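Local coordinates for archaeal flagellar ATP-binding protein FlaH (Methanocaldococcus jannaschii DSM 2661, PDB 4WIA) that probably binds ATP and magnesium as a KaiC-like P-loop ATPase, and is thought to take part in assembling the archaellum, the archaeal motility structure, at residues Arg8-Leu11 and Leu16-Arg19. Numbering follows the deposited sequence.
With SO4 (sulfate ion), chain H.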
# COMPACT_ATOMS: atom_id res chain seq x y z
N ARG A 8 4.15 -10.02 -3.23
CA ARG A 8 4.90 -8.78 -3.35
C ARG A 8 5.63 -8.37 -2.11
O ARG A 8 5.16 -8.55 -0.99
CB ARG A 8 3.98 -7.73 -3.80
CG ARG A 8 3.39 -8.10 -5.17
CD ARG A 8 3.04 -6.85 -5.91
NE ARG A 8 4.09 -6.50 -6.89
CZ ARG A 8 4.21 -5.30 -7.45
NH1 ARG A 8 3.37 -4.32 -7.10
NH2 ARG A 8 5.20 -5.06 -8.32
N ILE A 9 6.86 -7.96 -2.32
CA ILE A 9 7.73 -7.53 -1.27
C ILE A 9 8.22 -6.07 -1.50
O ILE A 9 9.14 -5.61 -0.80
CB ILE A 9 8.96 -8.45 -1.17
CG1 ILE A 9 9.65 -8.56 -2.52
CG2 ILE A 9 8.57 -9.83 -0.70
CD1 ILE A 9 11.15 -8.39 -2.47
N ASP A 10 7.57 -5.36 -2.40
CA ASP A 10 8.02 -4.06 -2.85
C ASP A 10 8.15 -3.01 -1.78
O ASP A 10 7.24 -2.79 -1.05
CB ASP A 10 7.00 -3.49 -3.81
CG ASP A 10 6.58 -4.43 -4.87
OD1 ASP A 10 6.68 -5.64 -4.74
OD2 ASP A 10 6.11 -3.94 -5.86
N LEU A 11 9.27 -2.31 -1.78
CA LEU A 11 9.43 -1.09 -1.03
C LEU A 11 9.98 0.04 -1.88
O LEU A 11 10.72 -0.18 -2.84
CB LEU A 11 10.43 -1.36 0.11
CG LEU A 11 10.09 -2.46 1.10
CD1 LEU A 11 11.19 -2.56 2.13
CD2 LEU A 11 8.80 -2.18 1.82
N LEU A 16 14.74 -4.54 -4.65
CA LEU A 16 14.89 -5.99 -4.46
C LEU A 16 13.80 -6.78 -5.19
O LEU A 16 14.08 -7.84 -5.73
CB LEU A 16 14.87 -6.36 -3.00
CG LEU A 16 15.20 -7.85 -2.71
CD1 LEU A 16 16.58 -8.26 -3.20
CD2 LEU A 16 15.08 -8.18 -1.25
N ASP A 17 12.59 -6.23 -5.27
CA ASP A 17 11.51 -6.84 -6.04
C ASP A 17 11.87 -7.10 -7.48
O ASP A 17 11.48 -8.12 -8.04
CB ASP A 17 10.23 -6.00 -6.00
CG ASP A 17 10.40 -4.66 -6.63
OD1 ASP A 17 11.24 -3.89 -6.17
OD2 ASP A 17 9.75 -4.37 -7.64
N LYS A 18 12.60 -6.18 -8.13
CA LYS A 18 12.98 -6.39 -9.52
C LYS A 18 14.01 -7.49 -9.60
O LYS A 18 14.01 -8.26 -10.53
CB LYS A 18 13.58 -5.14 -10.18
CG LYS A 18 12.69 -3.91 -10.17
CD LYS A 18 11.28 -4.21 -10.69
CE LYS A 18 10.42 -2.93 -10.82
NZ LYS A 18 10.32 -2.31 -9.47
N ARG A 19 14.92 -7.53 -8.67
CA ARG A 19 16.02 -8.46 -8.78
C ARG A 19 15.68 -9.88 -8.48
O ARG A 19 16.44 -10.76 -8.85
CB ARG A 19 17.10 -8.04 -7.83
CG ARG A 19 17.55 -6.65 -8.15
CD ARG A 19 18.54 -6.25 -7.14
NE ARG A 19 18.83 -4.84 -7.37
CZ ARG A 19 19.71 -4.38 -8.21
NH1 ARG A 19 20.44 -5.17 -8.98
NH2 ARG A 19 19.84 -3.09 -8.31
S SO4 H . 21.06 -2.70 -12.08
O1 SO4 H . 21.76 -1.67 -12.87
O2 SO4 H . 20.19 -3.60 -12.96
O3 SO4 H . 22.10 -3.44 -11.36
O4 SO4 H . 20.25 -1.90 -11.12
O HOH W 1 11.64 -3.58 -3.45
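Ile9 and Asp10, in the N-terminal loop that leads from strand 6-7 into the short helix 16-19 of this KaiC-like ATPase, pack against Leu16 and Asp17 at the start of the helix. Ile9 makes the apolar half of the contact. Its CG1 branch stands between the backbone N and the carbonyl carbon (chi1 53°), and from there CD1 reaches the helix, 4.1 Å from Leu16 CG and 3.8 Å from the backbone N of Asp17. A branched aliphatic chain suits this buried place, for Ile9 also touches Ile20 and Phe51, while Leu16 leans on Arg46 of helix 40-53.

The other half is polar. Asp17 turns its CB toward the loop, 3.8 Å from Asp10 OD1, and the two side chains cross at about a right angle with their carboxylates stacked, the planes 29° apart. Two such acids side by side would probably repel each other, but bases attend them: Lys18 NZ bridges to Asp17 OD2 on its syn lone pair at 2.8 Å, and the Arg8 guanidinium is modelled with one face over Asp10 CG, probably an attraction of charge without a directed N-H, though its closeness to Asp10 OD2 is doubtful. Water completes the join, accepting from the backbone N of Leu11 at 3.2 Å and lying 2.8 Å from Asp17 OD1, to which it can donate. Arg55 of the second subunit packs on Asp10 and Leu11.

Through Ile9 O, hydrogen-bonded to Arg46, and Asp10 O, hydrogen-bonded to Asn54, the loop is tied to the region of helix 40-53, which starts at the end of the probable P-loop (Walker A) of this RecA-type nucleotide-binding fold.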